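Local atomic coordinates of sterol carrier protein 2 (Thermus thermophilus, PDB entry 2CX7), a protein that probably binds sterols or other lipids and transfers them between membranes. Residues R14-S19 and Q120-V125; K24-W29 and A116-E121; T28-L33 and L55-C60; A34-P39 and G48-L53. All blocks are in the same frame, centred on the assembly; numbering follows the deposited sequence.

In the fold
From the N terminus, helix 6-17 comes first. Contact 1 joins its end to helix 116-127 and closes the longest loop. Helix 20-25 follows, and contact 2 sets its C-terminal end on the start of the same helix 116-127, so contacts 1 and 2 share Gln120 and Glu121. The chain then enters the sheet. Contact 3 starts from Thr28 and Trp29, which contact 2 also holds, and closes the open end of the hairpin of strands 32-37 and 49-56. Contact 4 pairs the half of that hairpin nearest its connecting loop and nests within the other three. Asn17 OD1 to Cys60 N links contacts 1 and 3, and so helix 6-17 to the sheet.

Contact 1. Residues R14-S19 and Q120-V125; sequences RKLNES and QELVKV
Leu16 of helix 6-17 meets Val125 and Leu122 of helix 116-127 in the tight part of this contact. Leu16 CD2 packs on Val125 CG1 at 3.7 Å. The same CD2 lies 3.8 Å from Leu122 CD2, so one methyl serves both residues. Leu16 CD1 also touches Leu122 CD2, at 3.9 Å. Val125 divides its methyls between neighbours. Its CG1 also meets Lys15 CB at 3.7 Å, while its CG2 sits 3.6 Å from Ser19 OG. Ser19 is the N-cap of helix 20-25, and its OG caps Tyr22 N; toward Val125 it makes van der Waals contact. An alanine in place of Leu16 would probably open a gap and leave Leu122 CD2 and Val125 CG1 without their methyl partners there. The outer side is looser. Lys15 touches through CB, and a bend at chi2 (-68°) helps to lead the rest of its chain away. Farther out, exposed Arg14 NE and Glu18 OE2 form a salt bridge of 3.3 Å within 14-19. No hydrogen bond crosses between the segments. Leu16 and Leu122 also touch Tyr22. The arrangement is apolar helix-helix packing, here between the N-terminal and C-terminal helices of the SCP-2 fold.

Contact 2. Residues K24-W29 and A116-E121; sequences KAASTW and AQAAQE
Ala25, at the end of helix 20-25, rests its CB on the backbone of helix 116-127, 3.7 Å from Ala118 CA. With only a methyl on each residue, Ala25 CA and Ala118 CA come within 4.7 Å. Gln117 and Glu121 border the same methyl. Gln117 is extended beyond CG, with CG anti to the backbone N (chi1 -170°). Its OE1 is 3.7 Å from Ala25 CB. Glu121 contributes its CG at 4.1 Å from Ala25 CB. The carbonyl of Ala25 reaches the other helix through water. The water donates to Ala25 O at 2.8 Å and accepts from Ala118 N at 2.9 Å. Ala118 N lies in the first turn of its helix, where no carbonyl one turn earlier in that helix can take up the N-H. At Ala26 the helix has ended. Its CB meets Ala118 CB at 3.9 Å. A type I turn then runs from Ala26 to Trp29, closed by Trp29 N to Ala26 O at 3.0 Å. The Trp29 ring meets Tyr115 edge to face. The arrangement is close helix packing through alanines, joining the C-terminal end of one helix to the first turns of another in the SCP-2 fold.

Contact 3. Residues T28-L33 and L55-C60; sequences TWEGSL and LWHGAC
Glu30 and Trp56 form an antiparallel non-hydrogen-bonded pair, their CA atoms 4.8 Å apart, where the hairpin of strands 32-37 and 49-56 opens out. A type I' turn from Trp56 to Ala59 then leads into strand 59-67, and Cys60 there is disulfide-linked to Cys13. Next to the pair, His57 N gives a nearly straight bond to Trp29 O at 2.7 Å. The His57 side chain binds the glutamate as well. His57 NE2 donates to Glu30 OE2 at 2.7 Å, on the anti side and 18° out of the carboxylate plane. Glu30 CG lies over the face of the Trp56 six-membered ring as a CH-pi contact. Trp56 NE1 in turn stands 3.2 Å above the plane of the His57 ring, over its centre. An alanine in place of Trp56 would probably uncover Glu30 CG and one face of the His57 ring, leaving their mutual hydrogen bond as the main restraint described here. On the other side of the strand, Leu55 CD1 meets Leu33 CB at 4.1 Å. The Trp29 ring packs obliquely on Leu55 CB, 3.5 Å from its NE1, and that NE1 donates to Gly31 O at 2.8 Å.

Contact 4. Residues A34-P39 and G48-L53; sequences ALAVRP and GVAVVL
The central beta hairpin of the sheet pairs Leu35 with Val51 and Val37 with Val49, its strands antiparallel at 175°. Leu35 N reaches Val51 O at 2.9 Å, and Val51 N reaches Leu35 O at 3.0 Å. In the next pair Val37 N donates to Val49 O at 2.7 Å, nearly along the C=O axis. The return bond, Val49 N to Val37 O, is longer at 3.2 Å. The four side chains of these pairs share one face. There Val49 CG1 lies between its backbone N and carbonyl carbon (chi1 61°) and packs on Val37 CB at 3.7 Å. Trp83 of helix 80-86 packs on Leu35 and Val37, and Trp8 of helix 6-17 on Val51. The other face bears Ala34, Ala36, Ala50 and Val52. Val52 CG2 meets Ala34 CB at 4.0 Å, and Ala50 CB meets Ala36 CB at 4.1 Å. At the far end Gly48 N comes 3.7 Å from Pro39 CA. A side chain on Gly48 would collide with Val37 O. Arg38 turns from the hairpin to salt bridges with Glu77, Asp79 and Glu103. This is the antiparallel heart of the mixed five-stranded sheet of the SCP-2 fold, with helices packed on the Leu35-Val51 face.

Contact 1. Residues R14-S19 and Q120-V125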
loop_
_atom_site.group_PDB
_atom_site.type_symbol
_atom_site.label_atom_id
_atom_site.label_comp_id
_atom_site.label_asym_id
_atom_site.label_seq_id
_atom_site.Cartn_x
_atom_site.Cartn_y
_atom_site.Cartn_z
ATOM N N ARG A 14 9.383 -8.272 -2.300
ATOM C CA ARG A 14 10.171 -8.961 -3.312
ATOM C C ARG A 14 9.643 -8.674 -4.713
ATOM O O ARG A 14 10.418 -8.392 -5.627
ATOM C CB ARG A 14 10.158 -10.473 -3.056
ATOM C CG ARG A 14 11.001 -11.253 -4.038
ATOM C CD ARG A 14 10.988 -12.741 -3.735
ATOM N NE ARG A 14 11.887 -13.468 -4.627
ATOM C CZ ARG A 14 11.933 -14.793 -4.728
ATOM N NH1 ARG A 14 11.129 -15.549 -3.987
ATOM N NH2 ARG A 14 12.781 -15.364 -5.574
ATOM N N LYS A 15 8.323 -8.744 -4.887
ATOM C CA LYS A 15 7.715 -8.485 -6.189
ATOM C C LYS A 15 8.000 -7.065 -6.667
ATOM O O LYS A 15 8.207 -6.832 -7.859
ATOM C CB LYS A 15 6.203 -8.708 -6.132
ATOM C CG LYS A 15 5.771 -10.133 -6.431
ATOM C CD LYS A 15 6.031 -10.499 -7.891
ATOM C CE LYS A 15 5.401 -11.846 -8.227
ATOM N NZ LYS A 15 5.526 -12.207 -9.670
ATOM N N LEU A 16 8.001 -6.117 -5.737
ATOM C CA LEU A 16 8.289 -4.729 -6.089
ATOM C C LEU A 16 9.738 -4.596 -6.537
ATOM O O LEU A 16 10.037 -3.852 -7.455
ATOM C CB LEU A 16 8.033 -3.804 -4.893
ATOM C CG LEU A 16 6.565 -3.538 -4.538
ATOM C CD1 LEU A 16 6.498 -2.780 -3.224
ATOM C CD2 LEU A 16 5.890 -2.728 -5.664
ATOM N N ASN A 17 10.644 -5.313 -5.882
ATOM C CA ASN A 17 12.042 -5.234 -6.275
ATOM C C ASN A 17 12.275 -5.897 -7.629
ATOM O O ASN A 17 13.248 -5.597 -8.297
ATOM C CB ASN A 17 12.948 -5.862 -5.206
ATOM C CG ASN A 17 13.167 -4.941 -4.014
ATOM O OD1 ASN A 17 13.419 -3.746 -4.183
ATOM N ND2 ASN A 17 13.074 -5.485 -2.814
ATOM N N GLU A 18 11.361 -6.774 -8.037
ATOM C CA GLU A 18 11.478 -7.481 -9.310
ATOM C C GLU A 18 10.740 -6.759 -10.433
ATOM O O GLU A 18 10.809 -7.158 -11.599
ATOM C CB GLU A 18 10.917 -8.904 -9.161
ATOM C CG GLU A 18 11.582 -9.704 -8.056
ATOM C CD GLU A 18 10.903 -11.042 -7.799
ATOM O OE1 GLU A 18 9.655 -11.094 -7.816
ATOM O OE2 GLU A 18 11.619 -12.031 -7.568
ATOM N N SER A 19 10.040 -5.683 -10.089
ATOM C CA SER A 19 9.267 -4.937 -11.080
ATOM C C SER A 19 10.004 -3.755 -11.690
ATOM O O SER A 19 10.212 -2.742 -11.030
ATOM C CB SER A 19 7.960 -4.434 -10.455
ATOM O OG SER A 19 7.264 -3.569 -11.338
ATOM N N GLN A 120 0.110 3.796 -9.100
ATOM C CA GLN A 120 -0.563 2.872 -10.004
ATOM C C GLN A 120 0.230 1.568 -10.077
ATOM O O GLN A 120 -0.345 0.475 -10.064
ATOM C CB GLN A 120 -0.699 3.497 -11.399
ATOM C CG GLN A 120 -1.663 4.666 -11.466
ATOM C CD GLN A 120 -1.616 5.379 -12.809
ATOM O OE1 GLN A 120 -0.571 5.888 -13.221
ATOM N NE2 GLN A 120 -2.750 5.418 -13.497
ATOM N N GLU A 121 1.557 1.674 -10.138
ATOM C CA GLU A 121 2.391 0.478 -10.205
ATOM C C GLU A 121 2.384 -0.313 -8.892
ATOM O O GLU A 121 2.359 -1.546 -8.906
ATOM C CB GLU A 121 3.835 0.836 -10.590
ATOM C CG GLU A 121 4.037 1.212 -12.059
ATOM C CD GLU A 121 3.579 0.120 -13.020
ATOM O OE1 GLU A 121 3.588 -1.066 -12.631
ATOM O OE2 GLU A 121 3.220 0.450 -14.168
ATOM N N LEU A 122 2.415 0.390 -7.762
ATOM C CA LEU A 122 2.382 -0.277 -6.458
ATOM C C LEU A 122 1.175 -1.192 -6.416
ATOM O O LEU A 122 1.255 -2.352 -5.990
ATOM C CB LEU A 122 2.256 0.747 -5.321
ATOM C CG LEU A 122 3.518 1.454 -4.818
ATOM C CD1 LEU A 122 3.143 2.542 -3.824
ATOM C CD2 LEU A 122 4.446 0.434 -4.148
ATOM N N VAL A 123 0.043 -0.660 -6.862
ATOM C CA VAL A 123 -1.198 -1.418 -6.865
ATOM C C VAL A 123 -1.185 -2.551 -7.894
ATOM O O VAL A 123 -1.623 -3.667 -7.601
ATOM C CB VAL A 123 -2.394 -0.480 -7.103
ATOM C CG1 VAL A 123 -3.667 -1.283 -7.317
ATOM C CG2 VAL A 123 -2.559 0.442 -5.885
ATOM N N LYS A 124 -0.686 -2.271 -9.093
ATOM C CA LYS A 124 -0.620 -3.300 -10.129
ATOM C C LYS A 124 0.254 -4.459 -9.660
ATOM O O LYS A 124 -0.065 -5.623 -9.908
ATOM C CB LYS A 124 -0.060 -2.728 -11.441
ATOM C CG LYS A 124 -1.016 -1.816 -12.201
ATOM C CD LYS A 124 -0.385 -1.351 -13.502
ATOM C CE LYS A 124 -1.327 -0.453 -14.296
ATOM N NZ LYS A 124 -0.654 0.035 -15.529
ATOM N N VAL A 125 1.359 -4.152 -8.981
ATOM C CA VAL A 125 2.244 -5.205 -8.488
ATOM C C VAL A 125 1.568 -6.013 -7.378
ATOM O O VAL A 125 1.678 -7.241 -7.339
ATOM C CB VAL A 125 3.588 -4.620 -7.962
ATOM C CG1 VAL A 125 4.381 -5.686 -7.198
ATOM C CG2 VAL A 125 4.412 -4.109 -9.140
#

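Contact 2. Residues K24-W29 and A116-E121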
loop_
_atom_site.group_PDB
_atom_site.type_symbol
_atom_site.label_atom_id
_atom_site.label_comp_id
_atom_site.label_asym_id
_atom_site.label_seq_id
_atom_site.Cartn_x
_atom_site.Cartn_y
_atom_site.Cartn_z
ATOM N N LYS A 24 11.102 2.082 -12.286
ATOM C CA LYS A 24 11.203 3.298 -13.089
ATOM C C LYS A 24 10.294 4.394 -12.538
ATOM O O LYS A 24 10.734 5.526 -12.331
ATOM C CB LYS A 24 10.828 3.015 -14.549
ATOM C CG LYS A 24 11.828 2.165 -15.309
ATOM C CD LYS A 24 11.477 2.099 -16.796
ATOM C CE LYS A 24 12.457 1.221 -17.561
ATOM N NZ LYS A 24 12.419 -0.196 -17.097
ATOM N N ALA A 25 9.033 4.048 -12.284
ATOM C CA ALA A 25 8.045 4.999 -11.772
ATOM C C ALA A 25 8.400 5.662 -10.445
ATOM O O ALA A 25 8.075 6.834 -10.219
ATOM C CB ALA A 25 6.688 4.315 -11.646
ATOM N N ALA A 26 9.058 4.915 -9.565
ATOM C CA ALA A 26 9.421 5.429 -8.254
ATOM C C ALA A 26 10.910 5.748 -8.111
ATOM O O ALA A 26 11.426 5.795 -6.998
ATOM C CB ALA A 26 9.001 4.412 -7.183
ATOM N N SER A 27 11.589 5.987 -9.229
ATOM C CA SER A 27 13.027 6.261 -9.195
ATOM C C SER A 27 13.486 7.318 -8.183
ATOM O O SER A 27 14.548 7.174 -7.582
ATOM C CB SER A 27 13.536 6.623 -10.596
ATOM O OG SER A 27 12.924 7.799 -11.095
ATOM N N THR A 28 12.697 8.369 -7.976
ATOM C CA THR A 28 13.098 9.400 -7.026
ATOM C C THR A 28 12.223 9.444 -5.778
ATOM O O THR A 28 12.218 10.424 -5.037
ATOM C CB THR A 28 13.118 10.784 -7.703
ATOM O OG1 THR A 28 11.872 11.002 -8.372
ATOM C CG2 THR A 28 14.255 10.862 -8.725
ATOM N N TRP A 29 11.492 8.365 -5.535
ATOM C CA TRP A 29 10.633 8.294 -4.362
ATOM C C TRP A 29 11.403 7.998 -3.081
ATOM O O TRP A 29 12.296 7.165 -3.069
ATOM C CB TRP A 29 9.572 7.202 -4.533
ATOM C CG TRP A 29 8.831 6.932 -3.250
ATOM C CD1 TRP A 29 9.214 6.102 -2.230
ATOM C CD2 TRP A 29 7.648 7.592 -2.805
ATOM N NE1 TRP A 29 8.341 6.213 -1.173
ATOM C CE2 TRP A 29 7.370 7.122 -1.500
ATOM C CE3 TRP A 29 6.793 8.543 -3.380
ATOM C CZ2 TRP A 29 6.269 7.571 -0.762
ATOM C CZ3 TRP A 29 5.701 8.989 -2.648
ATOM C CH2 TRP A 29 5.447 8.501 -1.351
ATOM N N ALA A 116 1.883 9.695 -8.983
ATOM C CA ALA A 116 0.701 8.933 -9.368
ATOM C C ALA A 116 1.044 7.628 -10.099
ATOM O O ALA A 116 0.414 6.596 -9.868
ATOM C CB ALA A 116 -0.214 9.810 -10.237
ATOM N N GLN A 117 2.046 7.658 -10.972
ATOM C CA GLN A 117 2.408 6.456 -11.699
ATOM C C GLN A 117 2.985 5.393 -10.755
ATOM O O GLN A 117 2.725 4.200 -10.912
ATOM C CB GLN A 117 3.416 6.792 -12.796
ATOM C CG GLN A 117 3.671 5.646 -13.755
ATOM C CD GLN A 117 4.668 6.018 -14.833
ATOM O OE1 GLN A 117 5.790 6.435 -14.538
ATOM N NE2 GLN A 117 4.264 5.872 -16.093
ATOM N N ALA A 118 3.783 5.825 -9.785
ATOM C CA ALA A 118 4.365 4.892 -8.827
ATOM C C ALA A 118 3.219 4.238 -8.050
ATOM O O ALA A 118 3.253 3.037 -7.768
ATOM C CB ALA A 118 5.311 5.632 -7.860
ATOM N N ALA A 119 2.203 5.030 -7.713
ATOM C CA ALA A 119 1.051 4.517 -6.977
ATOM C C ALA A 119 0.317 3.477 -7.827
ATOM O O ALA A 119 -0.062 2.407 -7.339
ATOM C CB ALA A 119 0.107 5.666 -6.601
ATOM N N GLN A 120 0.110 3.796 -9.100
ATOM C CA GLN A 120 -0.563 2.872 -10.004
ATOM C C GLN A 120 0.230 1.568 -10.077
ATOM O O GLN A 120 -0.345 0.475 -10.064
ATOM C CB GLN A 120 -0.699 3.497 -11.399
ATOM C CG GLN A 120 -1.663 4.666 -11.466
ATOM C CD GLN A 120 -1.616 5.379 -12.809
ATOM O OE1 GLN A 120 -0.571 5.888 -13.221
ATOM N NE2 GLN A 120 -2.750 5.418 -13.497
ATOM N N GLU A 121 1.557 1.674 -10.138
ATOM C CA GLU A 121 2.391 0.478 -10.205
ATOM C C GLU A 121 2.384 -0.313 -8.892
ATOM O O GLU A 121 2.359 -1.546 -8.906
ATOM C CB GLU A 121 3.835 0.836 -10.590
ATOM C CG GLU A 121 4.037 1.212 -12.059
ATOM C CD GLU A 121 3.579 0.120 -13.020
ATOM O OE1 GLU A 121 3.588 -1.066 -12.631
ATOM O OE2 GLU A 121 3.220 0.450 -14.168
HETATM O O HOH W 1 5.611 8.098 -10.006
#

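Contact 3. Residues T28-L33 and L55-C60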
loop_
_atom_site.group_PDB
_atom_site.type_symbol
_atom_site.label_atom_id
_atom_site.label_comp_id
_atom_site.label_asym_id
_atom_site.label_seq_id
_atom_site.Cartn_x
_atom_site.Cartn_y
_atom_site.Cartn_z
ATOM N N THR A 28 12.697 8.369 -7.976
ATOM C CA THR A 28 13.098 9.400 -7.026
ATOM C C THR A 28 12.223 9.444 -5.778
ATOM O O THR A 28 12.218 10.424 -5.037
ATOM C CB THR A 28 13.118 10.784 -7.703
ATOM O OG1 THR A 28 11.872 11.002 -8.372
ATOM C CG2 THR A 28 14.255 10.862 -8.725
ATOM N N TRP A 29 11.492 8.365 -5.535
ATOM C CA TRP A 29 10.633 8.294 -4.362
ATOM C C TRP A 29 11.403 7.998 -3.081
ATOM O O TRP A 29 12.296 7.165 -3.069
ATOM C CB TRP A 29 9.572 7.202 -4.533
ATOM C CG TRP A 29 8.831 6.932 -3.250
ATOM C CD1 TRP A 29 9.214 6.102 -2.230
ATOM C CD2 TRP A 29 7.648 7.592 -2.805
ATOM N NE1 TRP A 29 8.341 6.213 -1.173
ATOM C CE2 TRP A 29 7.370 7.122 -1.500
ATOM C CE3 TRP A 29 6.793 8.543 -3.380
ATOM C CZ2 TRP A 29 6.269 7.571 -0.762
ATOM C CZ3 TRP A 29 5.701 8.989 -2.648
ATOM C CH2 TRP A 29 5.447 8.501 -1.351
ATOM N N GLU A 30 11.039 8.693 -2.008
ATOM C CA GLU A 30 11.628 8.464 -0.692
ATOM C C GLU A 30 10.509 8.554 0.336
ATOM O O GLU A 30 9.668 9.446 0.271
ATOM C CB GLU A 30 12.708 9.497 -0.363
ATOM C CG GLU A 30 14.025 9.288 -1.076
ATOM C CD GLU A 30 14.987 10.457 -0.865
ATOM O OE1 GLU A 30 14.858 11.166 0.156
ATOM O OE2 GLU A 30 15.870 10.657 -1.719
ATOM N N GLY A 31 10.488 7.625 1.285
ATOM C CA GLY A 31 9.451 7.668 2.297
ATOM C C GLY A 31 8.750 6.343 2.498
ATOM O O GLY A 31 8.529 5.594 1.545
ATOM N N SER A 32 8.411 6.045 3.746
ATOM C CA SER A 32 7.722 4.794 4.054
ATOM C C SER A 32 6.238 4.977 3.753
ATOM O O SER A 32 5.721 6.095 3.787
ATOM C CB SER A 32 7.934 4.411 5.523
ATOM O OG SER A 32 7.598 5.474 6.398
ATOM N N LEU A 33 5.557 3.881 3.441
ATOM C CA LEU A 33 4.136 3.936 3.126
ATOM C C LEU A 33 3.419 2.814 3.841
ATOM O O LEU A 33 3.819 1.651 3.740
ATOM C CB LEU A 33 3.918 3.781 1.609
ATOM C CG LEU A 33 2.485 3.566 1.094
ATOM C CD1 LEU A 33 1.660 4.831 1.302
ATOM C CD2 LEU A 33 2.528 3.220 -0.407
ATOM N N LEU A 55 10.065 2.129 1.275
ATOM C CA LEU A 55 10.354 2.344 -0.139
ATOM C C LEU A 55 11.446 3.384 -0.364
ATOM O O LEU A 55 11.493 4.389 0.336
ATOM C CB LEU A 55 9.066 2.774 -0.847
ATOM C CG LEU A 55 7.871 1.822 -0.682
ATOM C CD1 LEU A 55 6.613 2.459 -1.219
ATOM C CD2 LEU A 55 8.160 0.505 -1.394
ATOM N N TRP A 56 12.296 3.154 -1.362
ATOM C CA TRP A 56 13.382 4.086 -1.644
ATOM C C TRP A 56 13.961 3.986 -3.054
ATOM O O TRP A 56 14.537 2.963 -3.442
ATOM C CB TRP A 56 14.502 3.893 -0.617
ATOM C CG TRP A 56 15.584 4.944 -0.687
ATOM C CD1 TRP A 56 16.677 4.947 -1.501
ATOM C CD2 TRP A 56 15.661 6.140 0.096
ATOM N NE1 TRP A 56 17.437 6.070 -1.272
ATOM C CE2 TRP A 56 16.835 6.820 -0.296
ATOM C CE3 TRP A 56 14.852 6.703 1.094
ATOM C CZ2 TRP A 56 17.225 8.039 0.278
ATOM C CZ3 TRP A 56 15.237 7.911 1.664
ATOM C CH2 TRP A 56 16.416 8.568 1.253
ATOM N N HIS A 57 13.787 5.058 -3.821
ATOM C CA HIS A 57 14.308 5.153 -5.180
ATOM C C HIS A 57 14.025 3.972 -6.098
ATOM O O HIS A 57 14.911 3.527 -6.827
ATOM C CB HIS A 57 15.822 5.397 -5.143
ATOM C CG HIS A 57 16.217 6.663 -4.449
ATOM N ND1 HIS A 57 17.515 7.132 -4.443
ATOM C CD2 HIS A 57 15.497 7.542 -3.711
ATOM C CE1 HIS A 57 17.577 8.244 -3.731
ATOM N NE2 HIS A 57 16.367 8.514 -3.275
ATOM N N GLY A 58 12.795 3.467 -6.070
ATOM C CA GLY A 58 12.443 2.365 -6.946
ATOM C C GLY A 58 12.543 0.988 -6.326
ATOM O O GLY A 58 12.075 0.008 -6.912
ATOM N N ALA A 59 13.149 0.907 -5.149
ATOM C CA ALA A 59 13.301 -0.366 -4.463
ATOM C C ALA A 59 12.462 -0.451 -3.197
ATOM O O ALA A 59 11.973 0.559 -2.675
ATOM C CB ALA A 59 14.775 -0.584 -4.099
ATOM N N CYS A 60 12.277 -1.679 -2.725
ATOM C CA CYS A 60 11.580 -1.905 -1.475
ATOM C C CYS A 60 12.693 -2.418 -0.567
ATOM O O CYS A 60 13.204 -3.524 -0.761
ATOM C CB CYS A 60 10.472 -2.962 -1.608
ATOM S SG CYS A 60 9.796 -3.356 0.036
#

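Contact 4. Residues A34-P39 and G48-L53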
loop_
_atom_site.group_PDB
_atom_site.type_symbol
_atom_site.label_atom_id
_atom_site.label_comp_id
_atom_site.label_asym_id
_atom_site.label_seq_id
_atom_site.Cartn_x
_atom_site.Cartn_y
_atom_site.Cartn_z
ATOM N N ALA A 34 2.357 3.164 4.560
ATOM C CA ALA A 34 1.572 2.171 5.267
ATOM C C ALA A 34 0.212 2.033 4.614
ATOM O O ALA A 34 -0.474 3.031 4.356
ATOM C CB ALA A 34 1.403 2.565 6.734
ATOM N N LEU A 35 -0.158 0.788 4.329
ATOM C CA LEU A 35 -1.456 0.464 3.762
ATOM C C LEU A 35 -2.192 -0.117 4.970
ATOM O O LEU A 35 -1.934 -1.253 5.394
ATOM C CB LEU A 35 -1.304 -0.569 2.650
ATOM C CG LEU A 35 -0.303 -0.187 1.555
ATOM C CD1 LEU A 35 -0.325 -1.253 0.472
ATOM C CD2 LEU A 35 -0.643 1.200 0.986
ATOM N N ALA A 36 -3.094 0.678 5.531
ATOM C CA ALA A 36 -3.806 0.298 6.741
ATOM C C ALA A 36 -5.263 -0.127 6.574
ATOM O O ALA A 36 -6.030 0.502 5.839
ATOM C CB ALA A 36 -3.721 1.442 7.744
ATOM N N VAL A 37 -5.613 -1.201 7.280
ATOM C CA VAL A 37 -6.962 -1.760 7.304
ATOM C C VAL A 37 -7.576 -1.361 8.641
ATOM O O VAL A 37 -6.979 -1.607 9.692
ATOM C CB VAL A 37 -6.940 -3.317 7.222
ATOM C CG1 VAL A 37 -8.366 -3.871 7.328
ATOM C CG2 VAL A 37 -6.301 -3.768 5.919
ATOM N N ARG A 38 -8.753 -0.734 8.601
ATOM C CA ARG A 38 -9.448 -0.308 9.813
ATOM C C ARG A 38 -9.880 -1.537 10.610
ATOM O O ARG A 38 -10.020 -2.624 10.042
ATOM C CB ARG A 38 -10.689 0.505 9.443
ATOM C CG ARG A 38 -10.389 1.774 8.651
ATOM C CD ARG A 38 -11.655 2.601 8.433
ATOM N NE ARG A 38 -11.335 3.880 7.806
ATOM C CZ ARG A 38 -11.721 4.244 6.589
ATOM N NH1 ARG A 38 -12.461 3.427 5.841
ATOM N NH2 ARG A 38 -11.347 5.422 6.116
ATOM N N PRO A 39 -10.082 -1.387 11.932
ATOM C CA PRO A 39 -10.509 -2.520 12.766
ATOM C C PRO A 39 -11.713 -3.226 12.145
ATOM O O PRO A 39 -12.696 -2.582 11.738
ATOM C CB PRO A 39 -10.849 -1.853 14.092
ATOM C CG PRO A 39 -9.796 -0.773 14.165
ATOM C CD PRO A 39 -9.864 -0.187 12.764
ATOM N N GLY A 48 -7.215 -3.814 13.739
ATOM C CA GLY A 48 -6.787 -3.240 12.477
ATOM C C GLY A 48 -5.455 -3.892 12.155
ATOM O O GLY A 48 -4.891 -4.617 12.987
ATOM N N VAL A 49 -4.947 -3.662 10.952
ATOM C CA VAL A 49 -3.671 -4.247 10.547
ATOM C C VAL A 49 -3.134 -3.389 9.424
ATOM O O VAL A 49 -3.880 -2.638 8.803
ATOM C CB VAL A 49 -3.835 -5.711 10.044
ATOM C CG1 VAL A 49 -4.748 -5.752 8.834
ATOM C CG2 VAL A 49 -2.474 -6.312 9.709
ATOM N N ALA A 50 -1.840 -3.496 9.164
ATOM C CA ALA A 50 -1.244 -2.699 8.111
ATOM C C ALA A 50 -0.017 -3.373 7.535
ATOM O O ALA A 50 0.568 -4.265 8.152
ATOM C CB ALA A 50 -0.859 -1.336 8.663
ATOM N N VAL A 51 0.351 -2.955 6.331
ATOM C CA VAL A 51 1.558 -3.442 5.691
ATOM C C VAL A 51 2.339 -2.149 5.521
ATOM O O VAL A 51 1.853 -1.202 4.904
ATOM C CB VAL A 51 1.299 -4.078 4.327
ATOM C CG1 VAL A 51 2.623 -4.315 3.610
ATOM C CG2 VAL A 51 0.577 -5.420 4.502
ATOM N N VAL A 52 3.537 -2.108 6.090
ATOM C CA VAL A 52 4.366 -0.918 6.027
ATOM C C VAL A 52 5.548 -1.206 5.116
ATOM O O VAL A 52 6.304 -2.157 5.341
ATOM C CB VAL A 52 4.835 -0.517 7.446
ATOM C CG1 VAL A 52 5.614 0.790 7.401
ATOM C CG2 VAL A 52 3.614 -0.379 8.363
ATOM N N LEU A 53 5.672 -0.389 4.072
ATOM C CA LEU A 53 6.727 -0.527 3.079
ATOM C C LEU A 53 7.809 0.543 3.232
ATOM O O LEU A 53 7.511 1.738 3.270
ATOM C CB LEU A 53 6.128 -0.413 1.677
ATOM C CG LEU A 53 4.894 -1.262 1.360
ATOM C CD1 LEU A 53 4.190 -0.728 0.112
ATOM C CD2 LEU A 53 5.315 -2.710 1.174
#